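Local coordinates for vanadium-dependent bromoperoxidase (PDB 1QHB), which uses vanadate and hydrogen peroxide to halogenate organic substrates, with bromide as the halide, and works as a homododecamer, at residues Val32-Asn37 and Ser141-Pro146; Glu161-Ala166 and Ser440-Ser445; Tyr236-Ile241 and Ala531-Lys536; Pro355-Gln360 and Phe582-Pro587; Arg404-Ala409 and Pro476-Tyr481. All coordinates share one frame; numbering follows the deposited sequence.

Interaction 1 closes a loop of about a hundred residues near the N terminus, joining the chain after helix 11-28 to the loop before helix 153-167; everything else follows it. Interactions 2, 3, 4 and 5 open in that order but close as 2, 5, 3 and 4. Interaction 2, helix 153-167 on helix 439-456, therefore crosses the other three, and interaction 3 crosses interaction 4. Interaction 5 lies wholly within the spans of both, tying the start of helix 407-422 to the loop before helix 484-499. Interaction 3 sets a loop on helix 530-548, and interaction 4 joins the calcium loop to the C-terminal hairpin. Interaction 5 touches interactions 1 and 2.

Interaction 1 of 5, residues Val32-Asn37 and Ser141-Pro146; sequences VPSFAN and SVAMPP
The pyrrolidine ring of Pro146 lies beside the peptide groups that follow Phe35: its CG and CD both approach Phe35 O, CD at 3.8 Å, and its CB comes within 3.9 Å of Asn37 N. The phenyl ring of Phe35 turns the other way and packs on Lys588 of a second subunit, so this end of the contact also belongs to a subunit interface. At the opposite end Val32 N donates to Ser141 O over 3.1 Å, reaching it from above the carbonyl plane. Beside this bond, with Val32 CG1 anti to the carbonyl carbon (chi1 -57°), CG2 falls between the backbone N and the carbonyl carbon and meets Ala143 CB at 3.6 Å. Ala143 CB in turn sits 3.4 Å from Ser34 OG, a hydroxyl that is also bonded to Gln397 on helix 376-402. Two waters bridge the segments. Water 1 joins Val32 O, Ser34 OG and Val142 O, while water 2 accepts from Phe35 N at 2.8 Å and donates to Met144 O at 2.7 Å. The two extended loops run in similar directions, 21° apart, and their chemistry implies a solvated pairing: one direct backbone bond, a few apolar touches and water bridges replace a regular parallel sheet.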
# COMPACT_ATOMS: atom_id res chain seq x y z
N VAL A 32 20.62 -19.67 0.96
CA VAL A 32 21.04 -20.86 0.23
C VAL A 32 20.65 -22.07 1.07
O VAL A 32 20.60 -22.05 2.30
CB VAL A 32 22.52 -20.91 -0.12
CG1 VAL A 32 22.90 -19.65 -0.94
CG2 VAL A 32 23.36 -20.97 1.12
N PRO A 33 20.32 -23.16 0.40
CA PRO A 33 19.98 -24.42 1.04
C PRO A 33 21.21 -25.10 1.64
O PRO A 33 22.33 -24.82 1.23
CB PRO A 33 19.32 -25.23 -0.08
CG PRO A 33 19.80 -24.64 -1.34
CD PRO A 33 20.37 -23.28 -1.07
N SER A 34 21.01 -25.95 2.65
CA SER A 34 22.17 -26.66 3.22
C SER A 34 22.00 -28.12 2.85
O SER A 34 20.90 -28.67 3.03
CB SER A 34 22.17 -26.47 4.73
OG SER A 34 22.65 -25.18 5.12
N PHE A 35 22.99 -28.76 2.25
CA PHE A 35 22.87 -30.18 1.90
C PHE A 35 23.69 -31.01 2.88
O PHE A 35 24.80 -30.61 3.20
CB PHE A 35 23.39 -30.41 0.47
CG PHE A 35 22.67 -29.55 -0.53
CD1 PHE A 35 21.41 -29.93 -1.01
CD2 PHE A 35 23.25 -28.37 -0.99
CE1 PHE A 35 20.73 -29.13 -1.93
CE2 PHE A 35 22.58 -27.61 -1.93
CZ PHE A 35 21.33 -27.98 -2.40
N ALA A 36 23.16 -32.12 3.39
CA ALA A 36 23.97 -32.96 4.28
C ALA A 36 24.61 -34.06 3.41
O ALA A 36 24.14 -34.22 2.29
CB ALA A 36 23.11 -33.55 5.39
N ASN A 37 25.55 -34.82 3.95
CA ASN A 37 26.24 -35.87 3.20
C ASN A 37 25.47 -37.17 2.99
O ASN A 37 26.03 -38.00 2.27
CB ASN A 37 27.62 -36.13 3.86
CG ASN A 37 27.55 -36.83 5.20
OD1 ASN A 37 26.53 -37.36 5.63
ND2 ASN A 37 28.67 -36.89 5.91
N SER A 141 20.19 -18.72 6.64
CA SER A 141 20.34 -18.22 5.27
C SER A 141 21.68 -18.62 4.70
O SER A 141 21.86 -18.45 3.51
CB SER A 141 20.13 -16.71 5.21
OG SER A 141 21.22 -16.02 5.84
N VAL A 142 22.60 -19.11 5.52
CA VAL A 142 23.94 -19.47 5.04
C VAL A 142 24.10 -20.97 5.20
O VAL A 142 23.21 -21.62 5.76
CB VAL A 142 25.05 -18.69 5.77
CG1 VAL A 142 25.02 -17.19 5.42
CG2 VAL A 142 24.93 -18.88 7.26
N ALA A 143 25.16 -21.53 4.59
CA ALA A 143 25.34 -22.97 4.59
C ALA A 143 26.78 -23.44 4.71
O ALA A 143 27.73 -22.77 4.28
CB ALA A 143 24.90 -23.44 3.17
N MET A 144 26.95 -24.64 5.18
CA MET A 144 28.27 -25.32 5.19
C MET A 144 28.08 -26.52 4.26
O MET A 144 26.98 -27.05 4.13
CB MET A 144 28.65 -25.77 6.59
CG MET A 144 29.05 -24.65 7.54
SD MET A 144 29.35 -25.26 9.22
CE MET A 144 30.71 -26.38 8.95
N PRO A 145 29.05 -26.89 3.47
CA PRO A 145 28.91 -28.01 2.55
C PRO A 145 28.85 -29.33 3.31
O PRO A 145 29.15 -29.44 4.49
CB PRO A 145 30.16 -27.91 1.69
CG PRO A 145 31.19 -27.21 2.55
CD PRO A 145 30.41 -26.26 3.44
N PRO A 146 28.40 -30.39 2.64
CA PRO A 146 28.32 -31.71 3.22
C PRO A 146 29.63 -32.12 3.90
O PRO A 146 30.68 -31.95 3.29
CB PRO A 146 28.09 -32.64 2.04
CG PRO A 146 27.61 -31.79 0.89
CD PRO A 146 28.01 -30.38 1.19
O HOH W 1 20.85 -22.92 4.79
O HOH W 2 25.47 -27.59 1.93

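Interaction 2 of 5, residues Glu161-Ala166 and Ser440-Ser445; sequences ELYLMA and SILDDS
Tyr163 lays one face of its ring against Leu442, whose CD2 stands 4.1 Å from the ring centroid and 25° off the normal. This CH-pi contact is displaced toward the phenol end, and the methyl is nearest CZ, at 3.8 Å. At the root of the side chain Ile441 CG2 presses on Tyr163 CB over 3.6 Å; with CG2 anti to its own backbone N, the isoleucine sends its other branch away toward Leu164. There the branches meet tip to tip, Leu164 CD1 and Ile441 CD1 lying 4.1 Å apart and the two side chains crossing at about a right angle. The contact joins helix 153-167 to helix 439-456 within the mainly helical body of this vanadium haloperoxidase. Over these turns the axes run broadly in the same direction, 31° apart, and are 10.4 Å apart at closest, with Tyr163 CB and Ile441 between them and the ring flanking the interface. An alanine in place of Tyr163 would probably open a gap beneath Leu442 CD2 and leave Phe465 O without the phenol hydroxyl that bonds to it. Ser445 OG lies 3.9 Å from Tyr163 CE1, oblique to the ring, and is buried by the contact with no polar partner in the model. Ile414 of helix 407-422 packs on both Tyr163 and Leu442, while Arg191 of helix 182-192 touches Leu164 and Ile441.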
# COMPACT_ATOMS: atom_id res chain seq x y z
N GLU A 161 45.29 -38.13 11.40
CA GLU A 161 45.86 -36.92 11.99
C GLU A 161 45.46 -36.73 13.43
O GLU A 161 46.31 -36.28 14.23
CB GLU A 161 45.45 -35.72 11.14
CG GLU A 161 45.83 -34.37 11.76
CD GLU A 161 45.48 -33.24 10.83
OE1 GLU A 161 44.25 -33.13 10.57
OE2 GLU A 161 46.40 -32.51 10.40
N LEU A 162 44.24 -37.05 13.83
CA LEU A 162 43.83 -36.87 15.23
C LEU A 162 44.47 -37.88 16.15
O LEU A 162 44.68 -37.55 17.35
CB LEU A 162 42.30 -37.04 15.40
CG LEU A 162 41.40 -36.04 14.69
CD1 LEU A 162 39.93 -36.33 14.91
CD2 LEU A 162 41.74 -34.63 15.12
N TYR A 163 44.65 -39.13 15.69
CA TYR A 163 45.32 -40.13 16.57
C TYR A 163 46.77 -39.72 16.79
O TYR A 163 47.32 -39.80 17.90
CB TYR A 163 45.30 -41.51 15.91
CG TYR A 163 44.07 -42.35 16.20
CD1 TYR A 163 43.86 -42.92 17.44
CD2 TYR A 163 43.20 -42.67 15.19
CE1 TYR A 163 42.76 -43.71 17.72
CE2 TYR A 163 42.10 -43.47 15.43
CZ TYR A 163 41.89 -43.96 16.69
OH TYR A 163 40.77 -44.74 16.90
N LEU A 164 47.45 -39.21 15.80
CA LEU A 164 48.84 -38.77 15.93
C LEU A 164 48.96 -37.53 16.80
O LEU A 164 49.93 -37.42 17.57
CB LEU A 164 49.50 -38.54 14.57
CG LEU A 164 49.67 -39.87 13.82
CD1 LEU A 164 49.79 -39.60 12.34
CD2 LEU A 164 50.93 -40.61 14.34
N MET A 165 47.93 -36.66 16.78
CA MET A 165 47.97 -35.50 17.65
C MET A 165 47.82 -35.99 19.08
O MET A 165 48.44 -35.42 19.95
CB MET A 165 46.84 -34.53 17.40
CG MET A 165 47.03 -33.72 16.12
SD MET A 165 45.46 -32.88 15.81
CE MET A 165 46.05 -31.64 14.65
N ALA A 166 46.97 -36.99 19.29
CA ALA A 166 46.80 -37.52 20.65
C ALA A 166 48.08 -38.20 21.12
O ALA A 166 48.43 -38.06 22.29
CB ALA A 166 45.66 -38.51 20.61
N SER A 440 49.09 -49.33 11.38
CA SER A 440 50.26 -49.08 12.23
C SER A 440 49.99 -48.03 13.28
O SER A 440 50.38 -48.22 14.44
CB SER A 440 51.45 -48.67 11.38
OG SER A 440 51.03 -47.92 10.27
N ILE A 441 49.24 -46.96 12.93
CA ILE A 441 48.88 -46.00 13.98
C ILE A 441 48.11 -46.66 15.10
O ILE A 441 48.36 -46.36 16.26
CB ILE A 441 48.05 -44.88 13.36
CG1 ILE A 441 48.93 -44.08 12.40
CG2 ILE A 441 47.49 -43.96 14.43
CD1 ILE A 441 48.08 -43.19 11.50
N LEU A 442 47.17 -47.58 14.84
CA LEU A 442 46.35 -48.16 15.90
C LEU A 442 47.11 -49.05 16.86
O LEU A 442 46.65 -49.23 18.01
CB LEU A 442 45.20 -48.97 15.27
CG LEU A 442 44.16 -48.18 14.48
CD1 LEU A 442 43.08 -49.15 13.96
CD2 LEU A 442 43.54 -47.08 15.34
N ASP A 443 48.22 -49.61 16.41
CA ASP A 443 49.11 -50.45 17.21
C ASP A 443 49.79 -49.58 18.28
O ASP A 443 49.77 -49.92 19.48
CB ASP A 443 50.24 -51.09 16.39
CG ASP A 443 49.73 -52.14 15.42
OD1 ASP A 443 48.87 -52.96 15.82
OD2 ASP A 443 50.16 -52.16 14.25
N ASP A 444 50.28 -48.42 17.86
CA ASP A 444 50.85 -47.49 18.83
C ASP A 444 49.87 -47.00 19.86
O ASP A 444 50.21 -46.83 21.05
CB ASP A 444 51.38 -46.24 18.08
CG ASP A 444 52.60 -46.66 17.26
OD1 ASP A 444 53.21 -47.72 17.54
OD2 ASP A 444 52.96 -45.95 16.33
N SER A 445 48.63 -46.76 19.40
CA SER A 445 47.59 -46.23 20.29
C SER A 445 47.12 -47.28 21.24
O SER A 445 46.91 -46.99 22.43
CB SER A 445 46.52 -45.65 19.34
OG SER A 445 45.21 -45.82 19.81

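Interaction 3 of 5, residues Tyr236-Ile241 and Ala531-Lys536; sequences YLSQFI and AGELNK
Tyr236 O rests 3.4 Å from CD of Lys536, whose aliphatic chain runs along the backbone here; the same carbonyl accepts from Asn540 ND2 one turn farther along the helix. Leu237 O is joined through water 3 to Glu533 OE1, the water donating to both. Ser238 then uses its hydroxyl twice. With OG anti to the backbone N (chi1 169°), it donates to Glu533 O at 2.8 Å and accepts from Phe240 N, which closes an ST turn. At Gln239 the backbone N donates to Glu533 OE1 over 2.8 Å, meeting that oxygen nearly along its C-O axis, and NE2 donates to water 3 while its OE1 accepts from Phe510 N. The other carboxylate oxygen of Glu533, OE2, takes Lys536 NZ on its syn lone pair in a 2.8 Å salt bridge, so both oxygens are held and the group is fixed in rotation. The ammonium also bonds Val233 O and Pro235 O, leaving a buried charge pair well supplied with partners. Phe240 finishes the walk, its CE2 set 3.6 Å from Glu533 CB and 3.9 Å from Leu534 CD2. The arrangement is that of an ST turn docked on the buried face of a helix, here helix 530-548, which farther on carries Arg545 of the vanadate site.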
# COMPACT_ATOMS: atom_id res chain seq x y z
N TYR A 236 54.83 -21.82 14.84
CA TYR A 236 53.53 -22.45 14.87
C TYR A 236 52.52 -21.53 15.53
O TYR A 236 51.40 -21.40 15.08
CB TYR A 236 53.68 -23.76 15.68
CG TYR A 236 52.38 -24.54 15.58
CD1 TYR A 236 51.29 -24.16 16.35
CD2 TYR A 236 52.23 -25.59 14.71
CE1 TYR A 236 50.08 -24.80 16.25
CE2 TYR A 236 51.00 -26.27 14.63
CZ TYR A 236 49.94 -25.85 15.37
OH TYR A 236 48.71 -26.45 15.30
N LEU A 237 52.88 -21.01 16.72
CA LEU A 237 52.00 -20.19 17.52
C LEU A 237 52.03 -18.71 17.13
O LEU A 237 53.04 -18.06 16.84
CB LEU A 237 52.30 -20.29 19.01
CG LEU A 237 52.10 -21.68 19.63
CD1 LEU A 237 52.76 -21.74 20.99
CD2 LEU A 237 50.63 -22.05 19.77
N SER A 238 50.80 -18.19 17.07
CA SER A 238 50.61 -16.81 16.70
C SER A 238 51.33 -16.01 17.75
O SER A 238 51.20 -16.32 18.96
CB SER A 238 49.08 -16.50 16.74
OG SER A 238 48.90 -15.08 16.63
N GLN A 239 51.92 -14.86 17.39
CA GLN A 239 52.53 -14.01 18.40
C GLN A 239 51.50 -13.60 19.44
O GLN A 239 51.79 -13.36 20.61
CB GLN A 239 53.08 -12.70 17.75
CG GLN A 239 54.19 -12.96 16.73
CD GLN A 239 55.39 -13.62 17.43
OE1 GLN A 239 56.02 -13.01 18.30
NE2 GLN A 239 55.59 -14.87 17.03
N PHE A 240 50.24 -13.45 19.05
CA PHE A 240 49.19 -12.92 19.90
C PHE A 240 48.74 -13.82 21.03
O PHE A 240 47.98 -13.32 21.91
CB PHE A 240 47.98 -12.53 19.02
CG PHE A 240 48.30 -11.41 18.04
CD1 PHE A 240 48.86 -10.22 18.45
CD2 PHE A 240 48.04 -11.57 16.70
CE1 PHE A 240 49.12 -9.21 17.54
CE2 PHE A 240 48.33 -10.58 15.78
CZ PHE A 240 48.87 -9.40 16.19
N ILE A 241 49.14 -15.08 21.04
CA ILE A 241 48.80 -15.98 22.14
C ILE A 241 49.98 -16.24 23.06
O ILE A 241 49.81 -16.95 24.06
CB ILE A 241 48.16 -17.27 21.60
CG1 ILE A 241 47.14 -17.88 22.59
CG2 ILE A 241 49.11 -18.28 21.03
CD1 ILE A 241 46.41 -19.03 22.02
N ALA A 531 47.66 -9.43 9.61
CA ALA A 531 46.65 -10.32 9.02
C ALA A 531 47.09 -11.77 9.11
O ALA A 531 46.26 -12.68 9.38
CB ALA A 531 46.35 -9.98 7.57
N GLY A 532 48.35 -12.05 8.75
CA GLY A 532 48.79 -13.46 8.79
C GLY A 532 48.85 -13.98 10.22
O GLY A 532 48.55 -15.14 10.42
N GLU A 533 49.20 -13.18 11.24
CA GLU A 533 49.24 -13.63 12.62
C GLU A 533 47.83 -13.69 13.23
O GLU A 533 47.61 -14.39 14.23
CB GLU A 533 50.15 -12.73 13.46
CG GLU A 533 51.65 -12.91 13.16
CD GLU A 533 52.06 -14.37 13.40
OE1 GLU A 533 52.10 -14.77 14.60
OE2 GLU A 533 52.27 -15.07 12.39
N LEU A 534 46.86 -12.96 12.67
CA LEU A 534 45.47 -13.05 13.16
C LEU A 534 44.84 -14.29 12.58
O LEU A 534 44.17 -15.09 13.25
CB LEU A 534 44.65 -11.82 12.81
CG LEU A 534 44.95 -10.54 13.60
CD1 LEU A 534 44.23 -9.33 12.96
CD2 LEU A 534 44.52 -10.70 15.06
N ASN A 535 45.13 -14.55 11.29
CA ASN A 535 44.69 -15.78 10.65
C ASN A 535 45.33 -16.96 11.38
O ASN A 535 44.70 -17.97 11.67
CB ASN A 535 45.05 -15.87 9.15
CG ASN A 535 44.26 -14.96 8.24
OD1 ASN A 535 43.24 -14.34 8.58
ND2 ASN A 535 44.72 -14.82 6.99
N LYS A 536 46.62 -16.87 11.70
CA LYS A 536 47.30 -17.96 12.46
C LYS A 536 46.62 -18.26 13.79
O LYS A 536 46.48 -19.41 14.21
CB LYS A 536 48.76 -17.55 12.68
CG LYS A 536 49.54 -18.71 13.33
CD LYS A 536 51.01 -18.42 13.54
CE LYS A 536 51.78 -18.31 12.22
NZ LYS A 536 53.12 -17.69 12.35
O HOH W 3 54.30 -16.58 15.32

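Interaction 4 of 5, residues Pro355-Gln360 and Phe582-Pro587; sequences PNLPFQ and FFFNLP
Pro358 O accepts from Gln360 NE2 at 2.9 Å, a bond that folds the glutamine side chain back over its own loop while the ring of the same proline packs on Phe582, CD lying 3.6 Å from Phe582 CB. Leu357 CD2 rests against both Phe582 and Phe584, 3.6 Å from Phe582 CD2 and 3.6 Å from Phe584 CE1; the two rings also meet, Phe584 CE2 at the edge of the Phe582 ring. On the other side of the chain Asn356 stacks over Phe583: the amide and ring planes are 21° apart, and Asn356 CB stands 3.8 Å from the ring centroid in a CH-pi contact. Outside the segments Asp354 bonds the backbone N of both Asn356 and Asn585, stitching loop to strand. An alanine at Phe582 would take away the ring but not CB, and would probably leave a gap beside Leu357 CD2 and Phe374 without its edge-to-face mate. Strand 585-587 pairs with 593-595 in the C-terminal hairpin, and the contact packs the residues leading into this strand against the start of the calcium-binding loop, in which Phe359, Gln361, Asp363, Asp366 and Gln368 form the metal site.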
# COMPACT_ATOMS: atom_id res chain seq x y z
N PRO A 355 43.57 2.49 7.25
CA PRO A 355 43.73 3.87 6.80
C PRO A 355 42.56 4.43 5.99
O PRO A 355 42.45 5.63 5.90
CB PRO A 355 45.00 3.84 5.97
CG PRO A 355 45.05 2.43 5.47
CD PRO A 355 44.54 1.58 6.62
N ASN A 356 41.62 3.61 5.53
CA ASN A 356 40.41 4.07 4.88
C ASN A 356 39.30 4.50 5.84
O ASN A 356 38.29 4.98 5.31
CB ASN A 356 39.93 2.95 3.95
CG ASN A 356 40.99 2.79 2.90
OD1 ASN A 356 41.26 3.71 2.13
ND2 ASN A 356 41.63 1.66 2.86
N LEU A 357 39.49 4.35 7.15
CA LEU A 357 38.50 4.77 8.11
C LEU A 357 38.66 6.28 8.23
O LEU A 357 39.72 6.80 7.91
CB LEU A 357 38.69 4.16 9.51
CG LEU A 357 38.55 2.64 9.60
CD1 LEU A 357 38.78 2.15 11.01
CD2 LEU A 357 37.16 2.26 9.09
N PRO A 358 37.63 6.94 8.69
CA PRO A 358 37.65 8.38 8.79
C PRO A 358 38.58 8.81 9.90
O PRO A 358 38.87 8.08 10.87
CB PRO A 358 36.22 8.76 9.13
CG PRO A 358 35.44 7.53 9.23
CD PRO A 358 36.35 6.35 9.13
N PHE A 359 39.09 10.01 9.76
CA PHE A 359 39.89 10.68 10.76
C PHE A 359 41.11 9.93 11.23
O PHE A 359 41.42 10.03 12.43
CB PHE A 359 39.02 11.03 11.98
CG PHE A 359 37.64 11.59 11.75
CD1 PHE A 359 37.42 12.68 10.94
CD2 PHE A 359 36.54 10.95 12.32
CE1 PHE A 359 36.15 13.21 10.74
CE2 PHE A 359 35.26 11.44 12.11
CZ PHE A 359 35.06 12.58 11.34
N GLN A 360 41.88 9.23 10.39
CA GLN A 360 43.08 8.57 10.92
C GLN A 360 44.33 9.43 10.78
O GLN A 360 45.39 8.99 11.27
CB GLN A 360 43.25 7.19 10.27
CG GLN A 360 42.07 6.24 10.44
CD GLN A 360 41.76 6.02 11.92
OE1 GLN A 360 42.72 5.71 12.64
NE2 GLN A 360 40.52 6.20 12.32
N PHE A 582 33.60 6.54 4.07
CA PHE A 582 34.69 5.63 4.41
C PHE A 582 34.30 4.20 4.05
O PHE A 582 33.22 3.90 3.58
CB PHE A 582 34.98 5.70 5.90
CG PHE A 582 34.03 4.91 6.78
CD1 PHE A 582 32.82 5.47 7.15
CD2 PHE A 582 34.36 3.62 7.20
CE1 PHE A 582 31.94 4.75 7.96
CE2 PHE A 582 33.48 2.92 8.00
CZ PHE A 582 32.26 3.47 8.40
N PHE A 583 35.26 3.31 4.29
CA PHE A 583 34.94 1.89 4.05
C PHE A 583 35.99 1.08 4.79
O PHE A 583 37.06 1.56 5.15
CB PHE A 583 34.88 1.57 2.57
CG PHE A 583 36.19 1.75 1.89
CD1 PHE A 583 36.54 2.99 1.37
CD2 PHE A 583 37.09 0.70 1.79
CE1 PHE A 583 37.75 3.17 0.75
CE2 PHE A 583 38.32 0.86 1.17
CZ PHE A 583 38.63 2.09 0.63
N PHE A 584 35.63 -0.16 5.02
CA PHE A 584 36.55 -1.11 5.64
C PHE A 584 37.17 -1.87 4.46
O PHE A 584 36.52 -2.34 3.53
CB PHE A 584 35.81 -2.09 6.52
CG PHE A 584 35.25 -1.55 7.80
CD1 PHE A 584 36.13 -1.35 8.86
CD2 PHE A 584 33.91 -1.27 7.95
CE1 PHE A 584 35.67 -0.90 10.09
CE2 PHE A 584 33.46 -0.76 9.19
CZ PHE A 584 34.34 -0.61 10.23
N ASN A 585 38.48 -1.94 4.51
CA ASN A 585 39.29 -2.71 3.58
C ASN A 585 39.47 -4.09 4.21
O ASN A 585 40.10 -4.10 5.26
CB ASN A 585 40.64 -2.05 3.31
CG ASN A 585 41.46 -2.89 2.35
OD1 ASN A 585 41.58 -2.57 1.18
ND2 ASN A 585 42.02 -3.98 2.87
N LEU A 586 38.91 -5.17 3.66
CA LEU A 586 39.05 -6.46 4.35
C LEU A 586 39.66 -7.58 3.53
O LEU A 586 39.09 -8.09 2.56
CB LEU A 586 37.68 -6.89 4.88
CG LEU A 586 37.44 -8.36 5.28
CD1 LEU A 586 38.35 -8.74 6.43
CD2 LEU A 586 35.99 -8.55 5.64
N PRO A 587 40.83 -8.04 3.95
CA PRO A 587 41.52 -9.14 3.28
C PRO A 587 40.82 -10.42 3.68
O PRO A 587 40.96 -10.84 4.84
CB PRO A 587 42.94 -9.09 3.79
CG PRO A 587 43.00 -8.13 4.90
CD PRO A 587 41.67 -7.44 5.01

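Interaction 5 of 5, residues Arg404-Ala409 and Pro476-Tyr481; sequences RLRPEA and PFHPSY. With PO4 (phosphate ion), chain G.
Hydrogen bonds from Arg406 dominate: NE and NH2 grip His478 O side-on, NE at 2.8 Å and nearly in line with the carbonyl, with the oxygen in the guanidinium plane. Along another edge NH1 and NH2 both donate to O1 of the bound phosphate, NH1 at 2.8 Å. With NH1 also bonded to Val550 O, the guanidinium is fixed in its orientation. Among backbone bonds, Ser480 N donates to Arg404 O at 2.9 Å, and water 4 links Arg404 N to Tyr481 O. This is the haloperoxidase vanadate pocket; phosphate, probably from the crystallisation liquor, occupies the anion site and is also hydrogen-bonded by Lys398, Ser483, Gly484, His485, Arg545 and His551. His478, active-site by similarity, has Lys398 as polar neighbour and brings CE1 within 3.4 Å of phosphate O3. Van der Waals contacts sandwich the Arg406 guanidinium between Pro476 CD and Ser480 CA. Arg404 crosses Tyr481 at a slant, guanidinium and ring planes 70° apart, CB to CB 3.7 Å, and forms salt bridges to Asp555 and Glu158 and a hydrogen bond to Ser554 OG.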
# COMPACT_ATOMS: atom_id res chain seq x y z
N ARG A 404 26.83 -34.38 12.59
CA ARG A 404 28.03 -35.19 12.46
C ARG A 404 28.55 -35.71 13.80
O ARG A 404 28.56 -34.97 14.81
CB ARG A 404 29.13 -34.47 11.71
CG ARG A 404 30.37 -35.36 11.44
CD ARG A 404 31.49 -34.53 10.84
NE ARG A 404 32.54 -35.40 10.26
CZ ARG A 404 33.61 -34.91 9.67
NH1 ARG A 404 33.83 -33.59 9.50
NH2 ARG A 404 34.53 -35.73 9.19
N LEU A 405 28.93 -37.01 13.80
CA LEU A 405 29.41 -37.60 15.04
C LEU A 405 30.78 -36.99 15.38
O LEU A 405 31.60 -36.70 14.50
CB LEU A 405 29.51 -39.13 15.02
CG LEU A 405 30.74 -39.78 14.39
CD1 LEU A 405 30.49 -41.28 14.45
CD2 LEU A 405 30.94 -39.31 12.94
N ARG A 406 31.00 -36.86 16.68
CA ARG A 406 32.30 -36.31 17.10
C ARG A 406 33.37 -37.37 16.88
O ARG A 406 33.09 -38.56 16.78
CB ARG A 406 32.20 -35.88 18.57
CG ARG A 406 31.31 -34.65 18.80
CD ARG A 406 32.15 -33.37 18.66
NE ARG A 406 31.34 -32.22 19.07
CZ ARG A 406 31.81 -31.03 19.37
NH1 ARG A 406 33.11 -30.77 19.34
NH2 ARG A 406 31.00 -30.06 19.73
N PRO A 407 34.63 -36.96 16.78
CA PRO A 407 35.78 -37.86 16.60
C PRO A 407 35.87 -38.98 17.60
O PRO A 407 36.21 -40.12 17.27
CB PRO A 407 37.00 -36.93 16.72
CG PRO A 407 36.45 -35.59 16.29
CD PRO A 407 35.04 -35.52 16.83
N GLU A 408 35.50 -38.78 18.87
CA GLU A 408 35.52 -39.86 19.84
C GLU A 408 34.57 -40.98 19.47
O GLU A 408 34.95 -42.17 19.65
CB GLU A 408 35.16 -39.33 21.23
CG GLU A 408 33.69 -38.92 21.38
CD GLU A 408 33.56 -37.92 22.49
OE1 GLU A 408 34.42 -36.98 22.63
OE2 GLU A 408 32.58 -38.04 23.23
N ALA A 409 33.41 -40.69 18.89
CA ALA A 409 32.46 -41.74 18.48
C ALA A 409 33.05 -42.55 17.34
O ALA A 409 32.89 -43.76 17.24
CB ALA A 409 31.17 -41.07 18.03
N PRO A 476 31.98 -31.52 23.94
CA PRO A 476 30.78 -30.88 24.43
C PRO A 476 29.54 -31.65 23.94
O PRO A 476 29.56 -32.52 23.06
CB PRO A 476 30.77 -29.53 23.72
CG PRO A 476 32.23 -29.26 23.41
CD PRO A 476 32.72 -30.64 22.97
N PHE A 477 28.39 -31.30 24.52
CA PHE A 477 27.15 -31.98 24.15
C PHE A 477 26.45 -31.42 22.92
O PHE A 477 25.30 -31.03 23.03
CB PHE A 477 26.22 -32.00 25.36
CG PHE A 477 26.02 -33.43 25.84
CD1 PHE A 477 27.05 -34.14 26.43
CD2 PHE A 477 24.77 -34.01 25.79
CE1 PHE A 477 26.82 -35.41 26.91
CE2 PHE A 477 24.53 -35.28 26.27
CZ PHE A 477 25.58 -35.98 26.81
N HIS A 478 27.16 -31.39 21.79
CA HIS A 478 26.57 -30.92 20.54
C HIS A 478 27.46 -31.47 19.41
O HIS A 478 28.65 -31.74 19.55
CB HIS A 478 26.34 -29.43 20.50
CG HIS A 478 27.49 -28.57 20.92
ND1 HIS A 478 28.52 -28.18 20.09
CD2 HIS A 478 27.74 -28.03 22.17
CE1 HIS A 478 29.34 -27.42 20.81
NE2 HIS A 478 28.90 -27.32 22.06
N PRO A 479 26.84 -31.70 18.25
CA PRO A 479 27.46 -32.28 17.10
C PRO A 479 28.73 -31.60 16.63
O PRO A 479 29.08 -30.46 17.00
CB PRO A 479 26.37 -32.26 16.02
CG PRO A 479 25.11 -32.37 16.86
CD PRO A 479 25.39 -31.37 17.98
N SER A 480 29.47 -32.38 15.82
CA SER A 480 30.78 -31.91 15.38
C SER A 480 30.86 -30.91 14.26
O SER A 480 31.92 -30.27 14.17
CB SER A 480 31.51 -33.22 14.96
OG SER A 480 32.92 -33.00 15.03
N TYR A 481 29.87 -30.78 13.38
CA TYR A 481 30.09 -29.92 12.20
C TYR A 481 29.03 -28.86 12.03
O TYR A 481 27.89 -29.22 11.82
CB TYR A 481 30.04 -30.92 11.04
CG TYR A 481 30.30 -30.37 9.66
CD1 TYR A 481 31.61 -30.22 9.23
CD2 TYR A 481 29.27 -30.05 8.78
CE1 TYR A 481 31.89 -29.74 7.98
CE2 TYR A 481 29.54 -29.53 7.51
CZ TYR A 481 30.84 -29.39 7.14
OH TYR A 481 31.18 -28.91 5.90
P PO4 G . 33.04 -26.66 19.80
O1 PO4 G . 33.37 -28.06 20.17
O2 PO4 G . 34.26 -25.91 19.36
O3 PO4 G . 32.42 -25.98 20.95
O4 PO4 G . 32.08 -26.74 18.64
O HOH W 4 27.00 -31.42 12.72